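Long-range contacts in bottromycin amidohydrolase (Streptomyces purpureus, PDB 6I5S), which acts as the zinc-binding, thiazoline-specific amidohydrolase and gatekeeper enzyme of bottromycin biosynthesis: residues A[229-234]-A[274-279]; A[251-256]-A[327-332]. All coordinates share one frame; numbering follows the deposited sequence. Where two conformers were deposited one is given.

Contact 1. Residues A[229-234]-A[274-279]; sequences HLYGFV and VAWRAR. With ZN (zinc ion), chain B.
His229 and Trp276 meet beside the two-zinc site of an enzyme of the amidohydrolase superfamily, whose characteristic fold is the (beta/alpha)8 barrel. The loop 229-234 leaves strand 226-228 and runs past one side of helix 273-280. His229 NE2 binds one zinc ion at 2.2 Å; two waters, His210 and the carboxylated lysine Xaa183 complete its ligands. ND1 on the same ring is hydrogen-bonded to Thr272 OG1, which is likely to help set the turn of the imidazole.

One hydrogen bond ties loop to helix. Trp276 NE1 donates to the carbonyl O of His229 over 2.8 Å with an N-H...O angle of 156°; the oxygen lies almost exactly in the indole plane, while the donor is tilted out of the carbonyl plane. The backbone that carries the zinc ligand is thus anchored to the helix.

Apolar contacts gather on the benzo part of the indole. Trp276 CZ2 lies near the plane of the Tyr231 ring at its edge, 3.6 Å from Tyr231 CE1, with the two ring planes 78° apart. Val234 CG2 meets CZ2 of Trp276 tip to tip at 3.9 Å. Within the loop, CB of His229 sits over the centre of one face of the Tyr231 ring.

In the conformer described, Arg279 extends from CG to NE and crosses His229 at about a right angle. Its NH2 forms a salt bridge with Asp348, a ligand of the other zinc, and Arg279 NH1 stands 3.4 Å from Tyr231 OH.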
ATOM      1  N   HIS A 229       4.167  -1.925 -10.717  1.00 26.34           N
ATOM      2  CA  HIS A 229       5.495  -2.553 -10.724  1.00 26.12           C
ATOM      3  C   HIS A 229       6.395  -2.053 -11.838  1.00 25.34           C
ATOM      4  O   HIS A 229       7.486  -2.621 -12.029  1.00 25.54           O
ATOM      5  CB  HIS A 229       5.403  -4.088 -10.846  1.00 26.03           C
ATOM      6  CG  HIS A 229       4.394  -4.743  -9.969  1.00 29.87           C
ATOM      7  ND1 HIS A 229       4.403  -4.642  -8.594  1.00 29.92           N
ATOM      8  CD2 HIS A 229       3.353  -5.573 -10.280  1.00 33.29           C
ATOM      9  CE1 HIS A 229       3.393  -5.345  -8.100  1.00 32.28           C
ATOM     10  NE2 HIS A 229       2.755  -5.924  -9.098  1.00 28.21           N
ATOM     11  N   LEU A 230       6.023  -0.983 -12.544  1.00 28.45           N
ATOM     12  CA  LEU A 230       6.701  -0.526 -13.763  1.00 29.45           C
ATOM     13  C   LEU A 230       6.625  -1.545 -14.905  1.00 29.71           C
ATOM     14  O   LEU A 230       7.287  -1.360 -15.937  1.00 29.77           O
ATOM     15  CB  LEU A 230       8.175  -0.140 -13.463  1.00 24.22           C
ATOM     16  CG  LEU A 230       8.365   0.987 -12.448  1.00 26.72           C
ATOM     17  CD1 LEU A 230       9.861   1.237 -12.223  1.00 31.15           C
ATOM     18  CD2 LEU A 230       7.691   2.249 -12.943  1.00 30.06           C
ATOM     19  N   TYR A 231       5.795  -2.597 -14.802  1.00 28.21           N
ATOM     20  CA  TYR A 231       5.709  -3.509 -15.921  1.00 30.55           C
ATOM     21  C   TYR A 231       5.159  -2.741 -17.109  1.00 32.55           C
ATOM     22  O   TYR A 231       4.375  -1.797 -16.951  1.00 32.55           O
ATOM     23  CB  TYR A 231       4.849  -4.713 -15.618  1.00 29.41           C
ATOM     24  CG  TYR A 231       5.373  -5.613 -14.517  1.00 32.92           C
ATOM     25  CD1 TYR A 231       6.707  -5.629 -14.152  1.00 34.36           C
ATOM     26  CD2 TYR A 231       4.518  -6.442 -13.818  1.00 30.91           C
ATOM     27  CE1 TYR A 231       7.131  -6.457 -13.134  1.00 30.74           C
ATOM     28  CE2 TYR A 231       4.944  -7.260 -12.834  1.00 32.54           C
ATOM     29  CZ  TYR A 231       6.250  -7.283 -12.502  1.00 40.99           C
ATOM     30  OH  TYR A 231       6.666  -8.109 -11.458  1.00 40.89           O
ATOM     31  N   GLY A 232       5.638  -3.103 -18.284  1.00 31.03           N
ATOM     32  CA  GLY A 232       5.368  -2.284 -19.463  1.00 32.19           C
ATOM     33  C   GLY A 232       6.537  -1.393 -19.816  1.00 30.28           C
ATOM     34  O   GLY A 232       7.000  -1.376 -20.947  1.00 32.06           O
ATOM     35  N   PHE A 233       7.018  -0.626 -18.840  1.00 30.67           N
ATOM     36  CA  PHE A 233       8.302   0.062 -19.013  1.00 35.63           C
ATOM     37  C   PHE A 233       9.458  -0.934 -18.969  1.00 34.37           C
ATOM     38  O   PHE A 233      10.471  -0.769 -19.667  1.00 39.32           O
ATOM     39  CB  PHE A 233       8.478   1.125 -17.928  1.00 34.69           C
ATOM     40  CG  PHE A 233       7.447   2.233 -17.995  1.00 35.17           C
ATOM     41  CD1 PHE A 233       7.568   3.247 -18.948  1.00 39.34           C
ATOM     42  CD2 PHE A 233       6.344   2.208 -17.179  1.00 40.94           C
ATOM     43  CE1 PHE A 233       6.603   4.231 -19.042  1.00 38.37           C
ATOM     44  CE2 PHE A 233       5.376   3.185 -17.257  1.00 37.95           C
ATOM     45  CZ  PHE A 233       5.523   4.212 -18.190  1.00 33.34           C
ATOM     46  N   VAL A 234       9.342  -1.940 -18.115  1.00 31.70           N
ATOM     47  CA  VAL A 234      10.256  -3.075 -18.078  1.00 33.71           C
ATOM     48  C   VAL A 234       9.417  -4.335 -18.103  1.00 33.85           C
ATOM     49  O   VAL A 234       8.237  -4.303 -17.747  1.00 34.84           O
ATOM     50  CB  VAL A 234      11.156  -3.033 -16.816  1.00 37.44           C
ATOM     51  CG1 VAL A 234      11.904  -1.755 -16.801  1.00 42.07           C
ATOM     52  CG2 VAL A 234      10.346  -3.166 -15.586  1.00 32.46           C
ATOM     53  N   VAL A 274      10.067  -1.436  -3.123  1.00 25.19           N
ATOM     54  CA  VAL A 274      10.405  -2.290  -1.968  1.00 28.26           C
ATOM     55  C   VAL A 274      10.226  -3.763  -2.290  1.00 25.41           C
ATOM     56  O   VAL A 274      10.993  -4.608  -1.798  1.00 24.52           O
ATOM     57  CB  VAL A 274       9.580  -1.883  -0.735  1.00 26.98           C
ATOM     58  CG1 VAL A 274       8.068  -1.998  -0.988  1.00 26.77           C
ATOM     59  CG2 VAL A 274      10.009  -2.690   0.513  1.00 26.79           C
ATOM     60  N   ALA A 275       9.227  -4.101  -3.107  1.00 27.00           N
ATOM     61  CA  ALA A 275       9.017  -5.502  -3.502  1.00 25.74           C
ATOM     62  C   ALA A 275      10.046  -5.986  -4.527  1.00 26.85           C
ATOM     63  O   ALA A 275      10.542  -7.120  -4.435  1.00 24.81           O
ATOM     64  CB  ALA A 275       7.571  -5.657  -4.053  1.00 28.10           C
ATOM     65  N   TRP A 276      10.341  -5.174  -5.540  1.00 26.13           N
ATOM     66  CA  TRP A 276      11.490  -5.466  -6.422  1.00 28.21           C
ATOM     67  C   TRP A 276      12.761  -5.744  -5.617  1.00 26.31           C
ATOM     68  O   TRP A 276      13.477  -6.714  -5.871  1.00 27.04           O
ATOM     69  CB  TRP A 276      11.726  -4.287  -7.350  1.00 26.11           C
ATOM     70  CG  TRP A 276      10.938  -4.217  -8.631  1.00 28.37           C
ATOM     71  CD1 TRP A 276       9.876  -3.374  -8.893  1.00 26.61           C
ATOM     72  CD2 TRP A 276      11.171  -4.970  -9.815  1.00 25.33           C
ATOM     73  NE1 TRP A 276       9.457  -3.541 -10.198  1.00 30.15           N
ATOM     74  CE2 TRP A 276      10.240  -4.509 -10.793  1.00 28.00           C
ATOM     75  CE3 TRP A 276      12.116  -5.947 -10.179  1.00 28.66           C
ATOM     76  CZ2 TRP A 276      10.206  -5.015 -12.099  1.00 32.01           C
ATOM     77  CZ3 TRP A 276      12.093  -6.434 -11.487  1.00 33.68           C
ATOM     78  CH2 TRP A 276      11.116  -5.980 -12.426  1.00 32.10           C
ATOM     79  N   ARG A 277      13.063  -4.861  -4.668  1.00 26.63           N
ATOM     80  CA  ARG A 277      14.257  -5.004  -3.830  1.00 27.58           C
ATOM     81  C   ARG A 277      14.242  -6.331  -3.087  1.00 27.84           C
ATOM     82  O   ARG A 277      15.225  -7.054  -3.049  1.00 27.12           O
ATOM     83  CB  ARG A 277      14.292  -3.832  -2.843  1.00 26.27           C
ATOM     84  CG  ARG A 277      15.501  -3.758  -1.869  1.00 28.61           C
ATOM     85  CD  ARG A 277      16.771  -3.222  -2.580  1.00 26.01           C
ATOM     86  NE  ARG A 277      16.523  -1.873  -3.068  1.00 28.11           N
ATOM     87  CZ  ARG A 277      17.373  -1.241  -3.891  1.00 30.04           C
ATOM     88  NH1 ARG A 277      17.099  -0.028  -4.325  1.00 33.92           N
ATOM     89  NH2 ARG A 277      18.475  -1.835  -4.311  1.00 35.42           N
ATOM     90  N   ALA A 278      13.111  -6.674  -2.472  1.00 28.93           N
ATOM     91  CA  ALA A 278      13.059  -7.940  -1.746  1.00 27.52           C
ATOM     92  C   ALA A 278      13.201  -9.151  -2.654  1.00 32.42           C
ATOM     93  O   ALA A 278      13.803 -10.148  -2.250  1.00 36.97           O
ATOM     94  CB  ALA A 278      11.740  -8.001  -0.935  1.00 26.04           C
ATOM     95  N   ARG A 279      12.710  -9.096  -3.906  1.00 29.90           N
ATOM     96  CA  ARG A 279      12.838 -10.236  -4.817  0.59 26.81           C
ATOM     97  C   ARG A 279      14.271 -10.508  -5.258  1.00 32.88           C
ATOM     98  O   ARG A 279      14.560 -11.606  -5.757  1.00 33.92           O
ATOM     99  CB  ARG A 279      11.942 -10.023  -6.062  0.59 33.30           C
ATOM    100  CG  ARG A 279      10.434  -9.993  -5.766  0.59 43.64           C
ATOM    101  CD  ARG A 279       9.588  -9.505  -6.976  0.59 55.91           C
ATOM    102  NE  ARG A 279       8.229  -9.047  -6.622  0.59 58.90           N
ATOM    103  CZ  ARG A 279       7.508  -8.147  -7.308  0.59 39.61           C
ATOM    104  NH1 ARG A 279       7.978  -7.561  -8.410  0.59 49.54           N
ATOM    105  NH2 ARG A 279       6.317  -7.802  -6.868  0.59 34.86           N
TER
HETATM  106 ZN    ZN B 501       1.671  -7.814  -9.294  0.61 35.03          ZN
HETATM  107  O   HOH W   1       1.674  -9.944  -9.059  1.00 60.36           O
HETATM  108  O   HOH W   2       2.192  -8.302  -7.175  1.00 39.82           O

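Contact 2. Residues A[251-256]-A[327-332]; sequences DALRHH and DRLGRI
Two helices pack side by side toward the periphery of the chain, where Leu253, near the end of helix 245-254, inserts between Arg328 and Ile332 of helix 316-338. The apolar centre is tight: Leu253 CD2 presses on Ile332 CD1 at 3.5 Å, and Leu329 CD2 approaches Leu253 CD2 at 4.3 Å.

Helix 245-254 follows strand 226-228 and precedes strand 268-270, in the strand-helix alternation of the (beta/alpha)8 barrel, and its C-terminal turn supplies the polar part. The Arg328 chain, bent at chi3 (64°), passes Leu253 in the opposite direction and lays one guanidinium face over Leu253 CB, offset toward the rim. Arg328 NH2 donates a weak hydrogen bond to the carbonyl O of Leu253 (3.4 Å, N-H...O angle 127°), an oxygen that also accepts from the backbone N of His256. An alanine in place of Arg328 would probably leave CB of Leu253 without its flat cover and that carbonyl without its second donor.

Beyond the helix end, His256 has CG anti to its backbone N (chi1 -175°), and one face of its ring meets Ile332. CD1 of Ile332 forms a CH-pi contact there, 4.2 Å from the centroid of the His256 ring.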
ATOM      1  N   ASP A 251      19.107  -6.369 -19.661  1.00 42.80           N
ATOM      2  CA  ASP A 251      18.968  -6.119 -21.090  1.00 45.97           C
ATOM      3  C   ASP A 251      17.886  -5.082 -21.365  1.00 49.22           C
ATOM      4  O   ASP A 251      18.058  -4.206 -22.227  1.00 50.96           O
ATOM      5  CB  ASP A 251      18.638  -7.422 -21.797  1.00 52.68           C
ATOM      6  CG  ASP A 251      19.842  -8.367 -21.911  1.00 76.00           C
ATOM      7  OD1 ASP A 251      21.001  -7.982 -21.551  1.00 67.63           O
ATOM      8  OD2 ASP A 251      19.609  -9.512 -22.375  1.00 72.33           O
ATOM      9  N   ALA A 252      16.750  -5.188 -20.669  1.00 43.17           N
ATOM     10  CA  ALA A 252      15.676  -4.224 -20.847  1.00 42.74           C
ATOM     11  C   ALA A 252      16.149  -2.817 -20.510  1.00 48.82           C
ATOM     12  O   ALA A 252      15.867  -1.853 -21.232  1.00 50.67           O
ATOM     13  CB  ALA A 252      14.488  -4.614 -19.967  1.00 51.55           C
ATOM     14  N   LEU A 253      16.872  -2.675 -19.404  1.00 46.19           N
ATOM     15  CA  LEU A 253      17.317  -1.351 -19.006  1.00 45.02           C
ATOM     16  C   LEU A 253      18.399  -0.843 -19.945  1.00 61.52           C
ATOM     17  O   LEU A 253      18.436   0.349 -20.255  1.00 48.66           O
ATOM     18  CB  LEU A 253      17.807  -1.385 -17.563  1.00 49.56           C
ATOM     19  CG  LEU A 253      16.715  -1.664 -16.522  1.00 45.14           C
ATOM     20  CD1 LEU A 253      17.260  -1.950 -15.151  1.00 50.52           C
ATOM     21  CD2 LEU A 253      15.782  -0.487 -16.456  1.00 45.54           C
ATOM     22  N   ARG A 254      19.267  -1.741 -20.417  1.00 79.69           N
ATOM     23  CA  ARG A 254      20.251  -1.380 -21.432  1.00 72.99           C
ATOM     24  C   ARG A 254      19.570  -0.693 -22.606  1.00 63.78           C
ATOM     25  O   ARG A 254      20.072   0.309 -23.123  1.00 64.48           O
ATOM     26  CB  ARG A 254      21.023  -2.641 -21.870  1.00 59.33           C
ATOM     27  CG  ARG A 254      21.717  -2.607 -23.230  1.00 59.51           C
ATOM     28  CD  ARG A 254      22.870  -1.676 -23.245  1.00 89.17           C
ATOM     29  NE  ARG A 254      23.668  -1.817 -24.462  1.00112.69           N
ATOM     30  CZ  ARG A 254      23.325  -1.322 -25.645  1.00118.78           C
ATOM     31  NH1 ARG A 254      22.188  -0.655 -25.778  1.00118.90           N
ATOM     32  NH2 ARG A 254      24.122  -1.492 -26.701  1.00118.04           N
ATOM     33  N   HIS A 255      18.398  -1.196 -23.027  1.00 65.08           N
ATOM     34  CA  HIS A 255      17.673  -0.626 -24.160  1.00 68.74           C
ATOM     35  C   HIS A 255      16.633   0.405 -23.738  1.00 70.17           C
ATOM     36  O   HIS A 255      15.624   0.576 -24.427  1.00 66.67           O
ATOM     37  CB  HIS A 255      17.018  -1.737 -24.985  1.00 71.10           C
ATOM     38  CG  HIS A 255      18.002  -2.674 -25.623  1.00 70.60           C
ATOM     39  ND1 HIS A 255      18.826  -2.296 -26.666  1.00 79.01           N
ATOM     40  CD2 HIS A 255      18.301  -3.969 -25.358  1.00 67.38           C
ATOM     41  CE1 HIS A 255      19.595  -3.316 -27.012  1.00 76.89           C
ATOM     42  NE2 HIS A 255      19.291  -4.346 -26.237  1.00 76.23           N
ATOM     43  N   HIS A 256      16.860   1.113 -22.635  1.00 88.34           N
ATOM     44  CA  HIS A 256      15.897   2.085 -22.137  1.00 78.91           C
ATOM     45  C   HIS A 256      16.528   3.467 -22.051  1.00 57.26           C
ATOM     46  O   HIS A 256      17.684   3.605 -21.634  1.00 69.21           O
ATOM     47  CB  HIS A 256      15.361   1.645 -20.758  1.00 84.59           C
ATOM     48  CG  HIS A 256      14.279   2.528 -20.224  1.00 76.29           C
ATOM     49  ND1 HIS A 256      14.537   3.625 -19.430  1.00 83.49           N
ATOM     50  CD2 HIS A 256      12.936   2.493 -20.393  1.00 75.27           C
ATOM     51  CE1 HIS A 256      13.399   4.223 -19.127  1.00 78.67           C
ATOM     52  NE2 HIS A 256      12.413   3.556 -19.699  1.00 77.37           N
ATOM     53  N   ASP A 327      17.995   0.058  -8.137  1.00 29.23           N
ATOM     54  CA  ASP A 327      18.265   1.485  -8.051  1.00 31.21           C
ATOM     55  C   ASP A 327      17.858   2.190  -9.345  1.00 32.56           C
ATOM     56  O   ASP A 327      17.306   3.295  -9.322  1.00 34.52           O
ATOM     57  CB  ASP A 327      19.747   1.730  -7.769  1.00 32.12           C
ATOM     58  CG  ASP A 327      20.174   1.334  -6.351  1.00 35.12           C
ATOM     59  OD1 ASP A 327      19.316   1.193  -5.437  1.00 37.20           O
ATOM     60  OD2 ASP A 327      21.399   1.216  -6.144  1.00 37.29           O
ATOM     61  N   ARG A 328      18.196   1.601 -10.486  1.00 30.69           N
ATOM     62  CA  ARG A 328      17.816   2.168 -11.784  1.00 31.57           C
ATOM     63  C   ARG A 328      16.306   2.223 -11.959  1.00 27.74           C
ATOM     64  O   ARG A 328      15.793   3.169 -12.553  1.00 33.60           O
ATOM     65  CB  ARG A 328      18.445   1.364 -12.929  1.00 33.30           C
ATOM     66  CG  ARG A 328      19.997   1.539 -12.971  1.00 78.07           C
ATOM     67  CD  ARG A 328      20.649   0.919 -14.181  1.00 93.02           C
ATOM     68  NE  ARG A 328      20.191   1.579 -15.389  1.00100.74           N
ATOM     69  CZ  ARG A 328      20.442   1.138 -16.607  1.00 88.86           C
ATOM     70  NH1 ARG A 328      21.156   0.033 -16.768  1.00 87.19           N
ATOM     71  NH2 ARG A 328      19.970   1.800 -17.653  1.00 76.86           N
ATOM     72  N   LEU A 329      15.594   1.201 -11.487  1.00 29.14           N
ATOM     73  CA  LEU A 329      14.118   1.245 -11.473  1.00 30.50           C
ATOM     74  C   LEU A 329      13.615   2.453 -10.682  1.00 32.08           C
ATOM     75  O   LEU A 329      12.667   3.146 -11.104  1.00 30.99           O
ATOM     76  CB  LEU A 329      13.546  -0.042 -10.883  1.00 28.25           C
ATOM     77  CG  LEU A 329      13.754  -1.344 -11.681  1.00 31.80           C
ATOM     78  CD1 LEU A 329      13.034  -2.503 -11.037  1.00 34.13           C
ATOM     79  CD2 LEU A 329      13.247  -1.210 -13.092  1.00 35.57           C
ATOM     80  N   GLY A 330      14.269   2.761  -9.558  1.00 31.78           N
ATOM     81  CA  GLY A 330      13.871   3.927  -8.802  1.00 29.10           C
ATOM     82  C   GLY A 330      14.112   5.200  -9.570  1.00 29.87           C
ATOM     83  O   GLY A 330      13.294   6.119  -9.527  1.00 29.98           O
ATOM     84  N   ARG A 331      15.245   5.284 -10.293  1.00 31.13           N
ATOM     85  CA  ARG A 331      15.486   6.469 -11.117  1.00 31.23           C
ATOM     86  C   ARG A 331      14.473   6.580 -12.245  1.00 34.63           C
ATOM     87  O   ARG A 331      14.102   7.693 -12.632  1.00 34.44           O
ATOM     88  CB  ARG A 331      16.934   6.470 -11.632  1.00 34.76           C
ATOM     89  CG  ARG A 331      17.953   6.639 -10.473  1.00 39.24           C
ATOM     90  CD  ARG A 331      19.299   7.096 -11.000  1.00 62.08           C
ATOM     91  NE  ARG A 331      20.025   6.017 -11.668  1.00 68.83           N
ATOM     92  CZ  ARG A 331      20.693   5.066 -11.027  1.00 83.83           C
ATOM     93  NH1 ARG A 331      20.724   5.049  -9.698  1.00102.21           N
ATOM     94  NH2 ARG A 331      21.327   4.135 -11.716  1.00 75.48           N
ATOM     95  N   ILE A 332      13.984   5.453 -12.755  1.00 36.22           N
ATOM     96  CA  ILE A 332      12.919   5.494 -13.768  1.00 32.70           C
ATOM     97  C   ILE A 332      11.632   6.054 -13.170  1.00 28.23           C
ATOM     98  O   ILE A 332      10.972   6.912 -13.786  1.00 32.02           O
ATOM     99  CB  ILE A 332      12.679   4.105 -14.369  1.00 33.78           C
ATOM    100  CG1 ILE A 332      13.886   3.685 -15.204  1.00 39.27           C
ATOM    101  CG2 ILE A 332      11.409   4.138 -15.227  1.00 31.50           C
ATOM    102  CD1 ILE A 332      13.815   2.272 -15.710  1.00 47.73           C
TER

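The segments alternate along the chain: 229-234 of contact 1, 251-256 of contact 2, then 274-279 and 327-332. Their centres are about 11 Å apart on the same side of the chain's centre, contact 1 at the zinc site and contact 2 farther out. Helix 316-338 joins them. Its Leu329 CD1 packs 3.3 Å from Trp276 CD2, and its Asp327 OD1 forms a 2.8 Å salt bridge with Arg277 NH1 of helix 273-280. Val234 touches both Leu253 and Leu329, bridging the zinc-binding loop to the outer helix pair. Trp276 thus connects the backbone of the zinc ligand, through Leu329, to the outer helices.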